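Local coordinates for uncharacterized protein (Bacteroides eggerthii, PDB 4GDZ), which is of unknown function, a member of the DUF4251 family built around a strongly curled antiparallel sheet, and carries a bound magnesium ion in the crystal, at residues A[69-74]-A[118-123]; A[131-136]-A[140-145]; A[146-149]-A[154-157]. All coordinates share one frame; numbering follows the deposited sequence. Where two conformers were deposited one is given.

Contact 1 of 3, residues A[69-74]-A[118-123]; sequences NFVLVN and CSFSIQ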
loop_
_atom_site.group_PDB
_atom_site.type_symbol
_atom_site.label_atom_id
_atom_site.label_comp_id
_atom_site.label_asym_id
_atom_site.label_seq_id
_atom_site.Cartn_x
_atom_site.Cartn_y
_atom_site.Cartn_z
ATOM N N ASN A 69 13.309 -17.059 0.485
ATOM C CA ASN A 69 12.188 -16.238 0.940
ATOM C C ASN A 69 10.860 -16.967 0.699
ATOM O O ASN A 69 10.228 -16.845 -0.369
ATOM C CB ASN A 69 12.218 -14.868 0.253
ATOM C CG ASN A 69 13.359 -14.009 0.731
ATOM O OD1 ASN A 69 13.311 -13.456 1.837
ATOM N ND2 ASN A 69 14.430 -13.933 -0.069
ATOM N N PHE A 70 10.488 -17.799 1.658
ATOM C CA PHE A 70 9.321 -18.638 1.539
ATOM C C PHE A 70 8.765 -19.080 2.888
ATOM O O PHE A 70 9.448 -19.051 3.910
ATOM C CB PHE A 70 9.619 -19.873 0.666
ATOM C CG PHE A 70 10.618 -20.822 1.296
ATOM C CD1 PHE A 70 10.191 -21.808 2.151
ATOM C CD2 PHE A 70 11.985 -20.680 1.058
ATOM C CE1 PHE A 70 11.106 -22.643 2.766
ATOM C CE2 PHE A 70 12.903 -21.511 1.657
ATOM C CZ PHE A 70 12.460 -22.485 2.521
ATOM N N VAL A 71 7.506 -19.516 2.845
ATOM C CA VAL A 71 6.829 -20.151 3.972
ATOM C C VAL A 71 6.249 -21.462 3.445
ATOM O O VAL A 71 5.439 -21.487 2.502
ATOM C CB VAL A 71 5.718 -19.258 4.590
ATOM C CG1 VAL A 71 5.023 -20.026 5.720
ATOM C CG2 VAL A 71 6.298 -17.930 5.115
ATOM N N LEU A 72 6.710 -22.555 4.037
ATOM C CA LEU A 72 6.307 -23.909 3.662
ATOM C C LEU A 72 5.594 -24.557 4.831
ATOM O O LEU A 72 6.095 -24.536 5.957
ATOM C CB LEU A 72 7.534 -24.739 3.292
ATOM C CG LEU A 72 7.289 -26.187 2.813
ATOM C CD1 LEU A 72 8.358 -26.605 1.814
ATOM C CD2 LEU A 72 7.259 -27.121 3.993
ATOM N N VAL A 73 4.415 -25.118 4.569
ATOM C CA VAL A 73 3.657 -25.836 5.569
ATOM C C VAL A 73 3.336 -27.190 4.960
ATOM O O VAL A 73 2.842 -27.281 3.822
ATOM C CB VAL A 73 2.376 -25.087 6.011
ATOM C CG1 VAL A 73 1.486 -26.000 6.867
ATOM C CG2 VAL A 73 2.745 -23.802 6.767
ATOM N N ASN A 74 3.664 -28.243 5.695
ATOM C CA ASN A 74 3.349 -29.606 5.271
ATOM C C ASN A 74 2.798 -30.373 6.450
ATOM O O ASN A 74 3.553 -30.949 7.230
ATOM C CB ASN A 74 4.567 -30.314 4.701
ATOM C CG ASN A 74 4.213 -31.663 4.097
ATOM O OD1 ASN A 74 3.056 -32.095 4.127
ATOM N ND2 ASN A 74 5.204 -32.320 3.531
ATOM N N CYS A 118 -5.570 -15.923 7.151
ATOM C CA CYS A 118 -5.112 -17.080 7.919
ATOM C C CYS A 118 -3.931 -16.718 8.825
ATOM O O CYS A 118 -3.078 -15.947 8.415
ATOM C CB CYS A 118 -4.677 -18.173 6.931
ATOM S SG CYS A 118 -3.999 -19.691 7.658
ATOM N N SER A 119 -3.850 -17.316 10.007
ATOM C CA SER A 119 -2.688 -17.140 10.880
ATOM C C SER A 119 -2.275 -18.475 11.429
ATOM O O SER A 119 -3.095 -19.416 11.532
ATOM C CB SER A 119 -2.956 -16.125 12.027
ATOM O OG SER A 119 -3.794 -16.655 13.041
ATOM N N PHE A 120 -1.012 -18.549 11.805
ATOM C CA PHE A 120 -0.444 -19.730 12.435
ATOM C C PHE A 120 0.941 -19.378 12.957
ATOM O O PHE A 120 1.490 -18.318 12.624
ATOM C CB PHE A 120 -0.403 -20.944 11.476
ATOM C CG PHE A 120 0.372 -20.716 10.209
ATOM C CD1 PHE A 120 -0.245 -20.188 9.095
ATOM C CD2 PHE A 120 1.721 -21.063 10.124
ATOM C CE1 PHE A 120 0.461 -19.965 7.926
ATOM C CE2 PHE A 120 2.421 -20.862 8.950
ATOM C CZ PHE A 120 1.795 -20.300 7.859
ATOM N N SER A 121 1.478 -20.241 13.817
ATOM C CA SER A 121 2.848 -20.120 14.299
ATOM C C SER A 121 3.692 -21.326 13.895
ATOM O O SER A 121 3.183 -22.437 13.783
ATOM C CB SER A 121 2.882 -19.946 15.820
ATOM O OG SER A 121 2.559 -18.592 16.117
ATOM N N ILE A 122 4.971 -21.065 13.644
ATOM C CA ILE A 122 5.991 -22.117 13.429
ATOM C C ILE A 122 6.910 -22.062 14.627
ATOM O O ILE A 122 7.468 -21.000 14.924
ATOM C CB ILE A 122 6.772 -21.907 12.120
ATOM C CG1 ILE A 122 5.813 -21.966 10.926
ATOM C CG2 ILE A 122 7.880 -22.964 11.965
ATOM C CD1 ILE A 122 6.472 -21.708 9.593
ATOM N N GLN A 123 7.030 -23.180 15.340
ATOM C CA GLN A 123 7.841 -23.258 16.570
ATOM C C GLN A 123 9.118 -24.066 16.317
ATOM O O GLN A 123 9.058 -25.256 16.010
ATOM C CB GLN A 123 7.048 -23.929 17.703
ATOM C CG GLN A 123 7.837 -24.134 19.011
ATOM C CD GLN A 123 8.100 -22.836 19.750
ATOM O OE1 GLN A 123 7.163 -22.134 20.093
ATOM N NE2 GLN A 123 9.375 -22.503 19.978
#
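Phe120 of strand 116-123 reaches across the interior of the molecule and brings the far end of its ring against Val71 and Val73 of strand 61-74. The two strands belong to the same antiparallel sheet but are far apart in its order. The sheet curls until they face each other, with the axes of 70-74 and 118-123 at 89° and 10.0 Å apart at closest approach, an orthogonal packing that only side chains can bridge.

The tight part is the ring. Val73 CG2 approaches it obliquely, 3.7 Å from Phe120 CE2 and 3.8 Å from Phe120 CZ. Val71 CG1 arrives instead at the ring edge, close to the ring plane, with 3.9 Å to Phe120 CZ. The Phe120 side chain slides past both valines in the opposite sense rather than butting against them. Two residues further on the fit is slacker: Ile122 CD1 comes no closer than 4.5 Å to Val71 CG1. Both of these residues also pack on Val80 of strand 77-85, while Phe120 leans on Ile106 of strand 102-110.

The alternate residues turn their backs on this core. Leu72 starts away from this contact and packs on Val48 and Trp175, and Ser119 packs on Val87 of a second subunit. Ser121, partly exposed, and Gln123, exposed, alternate with the buried Phe120 and Ile122 and form the open side of the strand.

Everything that meets here is methyl or aromatic carbon, and all four residues are buried. The cohesion across this crossing is therefore dispersive and hydrophobic: shape and burial hold the two parts of the curled sheet together, without the directional bonds that fix neighbouring strands.

Contact 2 of 3, residues A[131-136]-A[140-145]; sequences IFLTLT and NNATVT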
loop_
_atom_site.group_PDB
_atom_site.type_symbol
_atom_site.label_atom_id
_atom_site.label_comp_id
_atom_site.label_asym_id
_atom_site.label_seq_id
_atom_site.Cartn_x
_atom_site.Cartn_y
_atom_site.Cartn_z
ATOM N N ILE A 131 2.786 -15.984 11.934
ATOM C CA ILE A 131 2.584 -15.788 10.497
ATOM C C ILE A 131 1.133 -15.352 10.239
ATOM O O ILE A 131 0.216 -15.976 10.764
ATOM C CB ILE A 131 2.801 -17.113 9.726
ATOM C CG1 ILE A 131 4.089 -17.846 10.189
ATOM C CG2 ILE A 131 2.791 -16.851 8.223
ATOM C CD1 ILE A 131 5.382 -17.102 9.944
ATOM N N PHE A 132 0.939 -14.333 9.420
ATOM C CA PHE A 132 -0.386 -13.906 8.965
ATOM C C PHE A 132 -0.348 -13.852 7.446
ATOM O O PHE A 132 0.493 -13.190 6.865
ATOM C CB PHE A 132 -0.768 -12.541 9.546
ATOM C CG PHE A 132 -2.113 -12.009 9.055
ATOM C CD1 PHE A 132 -3.306 -12.682 9.348
ATOM C CD2 PHE A 132 -2.178 -10.896 8.237
ATOM C CE1 PHE A 132 -4.528 -12.232 8.877
ATOM C CE2 PHE A 132 -3.401 -10.424 7.786
ATOM C CZ PHE A 132 -4.579 -11.099 8.098
ATOM N N LEU A 133 -1.273 -14.550 6.809
ATOM C CA LEU A 133 -1.289 -14.722 5.358
ATOM C C LEU A 133 -2.657 -14.345 4.821
ATOM O O LEU A 133 -3.687 -14.745 5.380
ATOM C CB LEU A 133 -0.934 -16.185 5.035
ATOM C CG LEU A 133 -0.945 -16.746 3.611
ATOM C CD1 LEU A 133 -0.300 -18.123 3.634
ATOM C CD2 LEU A 133 -2.364 -16.851 3.082
ATOM N N THR A 134 -2.675 -13.577 3.724
ATOM C CA THR A 134 -3.911 -13.154 3.092
ATOM C C THR A 134 -3.851 -13.508 1.605
ATOM O O THR A 134 -2.797 -13.404 0.974
ATOM C CB THR A 134 -4.170 -11.644 3.236
ATOM O OG1 THR A 134 -3.071 -10.937 2.642
ATOM C CG2 THR A 134 -4.337 -11.270 4.713
ATOM N N LEU A 135 -4.979 -13.974 1.084
ATOM C CA LEU A 135 -5.134 -14.358 -0.322
ATOM C C LEU A 135 -6.376 -13.664 -0.835
ATOM O O LEU A 135 -7.464 -13.865 -0.310
ATOM C CB LEU A 135 -5.277 -15.897 -0.452
ATOM C CG LEU A 135 -5.537 -16.511 -1.839
ATOM C CD1 LEU A 135 -4.299 -16.414 -2.707
ATOM C CD2 LEU A 135 -5.992 -17.967 -1.724
ATOM N N THR A 136 -6.224 -12.849 -1.863
ATOM C CA THR A 136 -7.367 -12.227 -2.525
ATOM C C THR A 136 -7.979 -13.194 -3.586
ATOM O O THR A 136 -7.257 -13.930 -4.276
ATOM C CB THR A 136 -6.961 -10.863 -3.129
ATOM O OG1 THR A 136 -6.551 -9.999 -2.060
ATOM C CG2 THR A 136 -8.134 -10.180 -3.871
ATOM N N ASN A 140 -3.493 -16.370 -7.278
ATOM C CA ASN A 140 -2.735 -16.968 -6.176
ATOM C C ASN A 140 -1.675 -16.051 -5.577
ATOM O O ASN A 140 -0.775 -16.544 -4.899
ATOM C CB ASN A 140 -2.127 -18.317 -6.601
ATOM C CG ASN A 140 -1.017 -18.169 -7.610
ATOM O OD1 ASN A 140 -0.952 -17.183 -8.345
ATOM N ND2 ASN A 140 -0.134 -19.163 -7.661
ATOM N N ASN A 141 -1.773 -14.735 -5.792
ATOM C CA ASN A 141 -0.873 -13.814 -5.103
ATOM C C ASN A 141 -1.339 -13.681 -3.642
ATOM O O ASN A 141 -2.531 -13.529 -3.362
ATOM C CB ASN A 141 -0.726 -12.437 -5.800
ATOM C CG ASN A 141 0.434 -11.583 -5.192
ATOM O OD1 ASN A 141 1.616 -11.759 -5.520
ATOM N ND2 ASN A 141 0.084 -10.658 -4.303
ATOM N N ALA A 142 -0.392 -13.818 -2.726
ATOM C CA ALA A 142 -0.664 -13.754 -1.303
ATOM C C ALA A 142 0.383 -12.885 -0.666
ATOM O O ALA A 142 1.494 -12.761 -1.174
ATOM C CB ALA A 142 -0.636 -15.153 -0.699
ATOM N N THR A 143 0.016 -12.298 0.455
ATOM C CA THR A 143 0.885 -11.455 1.246
ATOM C C THR A 143 1.030 -12.089 2.612
ATOM O O THR A 143 0.040 -12.585 3.191
ATOM C CB THR A 143 0.276 -10.041 1.355
ATOM O OG1 THR A 143 0.112 -9.554 0.017
ATOM C CG2 THR A 143 1.169 -9.082 2.171
ATOM N N VAL A 144 2.252 -12.105 3.125
ATOM C CA VAL A 144 2.514 -12.749 4.399
ATOM C C VAL A 144 3.282 -11.775 5.283
ATOM O O VAL A 144 4.193 -11.100 4.809
ATOM C CB VAL A 144 3.261 -14.100 4.179
ATOM C CG1 VAL A 144 4.677 -13.911 3.584
ATOM C CG2 VAL A 144 3.382 -14.865 5.472
ATOM N N THR A 145 2.921 -11.720 6.566
ATOM C CA THR A 145 3.696 -11.028 7.589
ATOM C C THR A 145 4.246 -12.029 8.560
ATOM O O THR A 145 3.505 -12.900 9.067
ATOM C CB THR A 145 2.776 -10.006 8.332
ATOM O OG1 THR A 145 2.284 -9.093 7.342
ATOM C CG2 THR A 145 3.530 -9.217 9.472
HETATM O O HOH W 1 -3.069 -10.294 -0.178
HETATM O O HOH W 2 -4.700 -13.411 -5.078
HETATM O O HOH W 3 -3.809 -11.434 -2.008
#
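Thr134 and Thr143 face each other as a hydrogen-bonded antiparallel pair in the hairpin of strands 128-135 and 141-148. Thr134 N gives a bond of 2.9 Å to Thr143 O, and Thr143 N returns one of 3.1 Å to Thr134 O. Phe132 and Thr145 repeat the reciprocal pattern, with both donors in the carbonyl plane. Between these pairs the alpha carbons join in: Val144 CA lies 3.2 Å from Phe132 O as a CA-H...O contact.

Leu135 can be followed outward. Its CB starts on the inner face, the one that carries Leu133, Ala142 and Val144, without touching the partner strand. CG lies anti to the backbone N, and the turn at chi2 (71°) sends the two methyls different ways. CD1 swings in over the partner strand, 3.4 Å from Asn141 O, 3.8 Å from Asn140 CA and 4.4 Å from Ala142 CB, whereas CD2 leads away from it. The leucine as a whole packs under helix 28-44, against Tyr35, Ala38 and Val39.

The threonine face is polar. Water 1 donates to Thr134 OG1 at 2.9 Å and is more distantly bonded, at 3.3 Å, to Thr143 OG1. Gln60 of a second subunit also hydrogen-bonds Thr134 OG1 through OE1, and its NE2 bonds Thr145 OG1, which pairs with Thr156 as well. Phe132 meets Tyr88 of that subunit edge to face. Toward the connecting loop, waters 2 and 3 both donate to Asn141 O, linking it to Thr136 O and Thr136 N respectively.

The hairpin is thus two-sided: aliphatic carbon toward the core, hydroxyls and an aromatic ring toward the neighbouring subunit, with waters 2 and 3 standing in for direct bonds at the loop end.

Contact 3 of 3, residues A[146-149]-A[154-157]; sequences INPN and TMTL. With MG (magnesium ion), chain B.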
loop_
_atom_site.group_PDB
_atom_site.type_symbol
_atom_site.label_atom_id
_atom_site.label_comp_id
_atom_site.label_asym_id
_atom_site.label_seq_id
_atom_site.Cartn_x
_atom_site.Cartn_y
_atom_site.Cartn_z
ATOM N N ILE A 146 5.540 -11.909 8.818
ATOM C CA ILE A 146 6.303 -12.800 9.667
ATOM C C ILE A 146 6.820 -12.033 10.860
ATOM O O ILE A 146 7.549 -11.023 10.724
ATOM C CB ILE A 146 7.471 -13.455 8.859
ATOM C CG1 ILE A 146 6.902 -14.227 7.639
ATOM C CG2 ILE A 146 8.330 -14.384 9.739
ATOM C CD1 ILE A 146 7.776 -14.221 6.412
ATOM N N ASN A 147 6.483 -12.535 12.042
ATOM C CA ASN A 147 6.815 -11.888 13.296
ATOM C C ASN A 147 7.603 -12.829 14.200
ATOM O O ASN A 147 6.996 -13.625 14.926
ATOM C CB ASN A 147 5.504 -11.404 13.976
ATOM C CG ASN A 147 5.739 -10.647 15.273
ATOM O OD1 ASN A 147 6.861 -10.394 15.675
ATOM N ND2 ASN A 147 4.652 -10.300 15.949
ATOM N N PRO A 148 8.953 -12.729 14.193
ATOM C CA PRO A 148 9.752 -13.623 15.050
ATOM C C PRO A 148 9.591 -13.286 16.521
ATOM O O PRO A 148 9.277 -12.165 16.848
ATOM C CB PRO A 148 11.202 -13.338 14.597
ATOM C CG PRO A 148 11.055 -12.837 13.195
ATOM C CD PRO A 148 9.828 -11.976 13.267
ATOM N N ASN A 149 9.801 -14.248 17.410
ATOM C CA ASN A 149 9.489 -14.014 18.822
ATOM C C ASN A 149 10.491 -13.114 19.540
ATOM O O ASN A 149 10.179 -12.616 20.613
ATOM C CB ASN A 149 9.415 -15.335 19.597
ATOM C CG ASN A 149 10.787 -15.945 19.791
ATOM O OD1 ASN A 149 11.473 -16.268 18.828
ATOM N ND2 ASN A 149 11.236 -15.984 21.021
ATOM N N THR A 154 8.738 -6.926 12.423
ATOM C CA THR A 154 8.095 -7.888 11.555
ATOM C C THR A 154 8.587 -7.613 10.142
ATOM O O THR A 154 9.182 -6.561 9.878
ATOM C CB THR A 154 6.553 -7.765 11.640
ATOM O OG1 THR A 154 6.182 -6.518 11.081
ATOM C CG2 THR A 154 6.037 -7.815 13.086
HETATM N N MSE A 155 8.349 -8.571 9.252
HETATM C CA MSE A 155 8.677 -8.460 7.836
HETATM C C MSE A 155 7.449 -8.882 7.049
HETATM O O MSE A 155 6.774 -9.846 7.416
HETATM C CB MSE A 155 9.847 -9.372 7.473
HETATM C CG MSE A 155 11.180 -8.913 8.029
HETATM SE SE MSE A 155 12.381 -10.394 8.383
HETATM C CE MSE A 155 11.060 -11.286 9.588
ATOM N N THR A 156 7.153 -8.150 5.980
ATOM C CA THR A 156 5.979 -8.408 5.127
ATOM C C THR A 156 6.488 -8.604 3.702
ATOM O O THR A 156 7.218 -7.758 3.166
ATOM C CB THR A 156 4.933 -7.283 5.255
ATOM O OG1 THR A 156 4.431 -7.253 6.605
ATOM C CG2 THR A 156 3.712 -7.489 4.271
ATOM N N LEU A 157 6.097 -9.726 3.108
ATOM C CA LEU A 157 6.478 -10.129 1.747
ATOM C C LEU A 157 5.262 -10.581 0.966
ATOM O O LEU A 157 4.239 -10.915 1.549
ATOM C CB LEU A 157 7.477 -11.284 1.799
ATOM C CG LEU A 157 8.782 -10.916 2.540
ATOM C CD1 LEU A 157 8.725 -11.298 4.018
ATOM C CD2 LEU A 157 9.966 -11.578 1.853
HETATM MG MG MG B . 9.156 -9.919 15.826
#
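The beta hairpin of strands 141-148 and 155-163 ends in a turn that holds the magnesium ion, and this contact is the strand pair leading into it. Ile146 and Met155 form an antiparallel hydrogen-bonded pair: Ile146 N to Met155 O is 2.8 Å and nearly straight (172° at the hydrogen), and Met155 N to Ile146 O is 3.0 Å.

Met155 is a selenomethionine. Its chain bends at chi3 and brings CE back to Pro148 CG, 3.9 Å away, across the proline ring at about a right angle. Ile146 CD1 meets Leu157 CD1 on the same apolar side, where Val82 of strand 77-85 packs on Ile146 and Met155.

Asn147 extends its CG anti to the backbone N (chi1 -177°), carrying OD1 to 2.4 Å from the magnesium ion. Thr154 CG2 lies over the face of the Asn147 amide, 3.6 Å from CG. Pro148 O binds the ion at 2.5 Å; both bonds are longer than the 2.1 Å or so usual for magnesium. The main-chain oxygens of Asn151 and Asn153 add two more ligands.

One side-chain amide oxygen and three main-chain carbonyl oxygens thus hold the ion, with no carboxylate among them, so the conformation of the loop probably sets the site.

How the contacts relate
Contacts 2 and 3 are consecutive hairpin pairings sharing strand 141-148, and Val144 N to Leu157 O (2.8 Å, probably a hydrogen bond) ties them side by side. Strand 116-123 of contact 1 lies next to strand 128-135 of contact 2, where Phe120 O is 2.8 Å from Ile131 N, again a probable bond. Contact 1 itself crosses the interior, where Val71 CG2 comes within 4.2 Å of Ile146 CD1 of contact 3. The centres stand 11 to 12 Å apart, around one apolar core. The magnesium ion belongs to contact 3 alone: it is about 9 Å from the side chain of Thr145 and about 13 Å from that of Ile122. Contacts 1 and 2 both touch the second subunit.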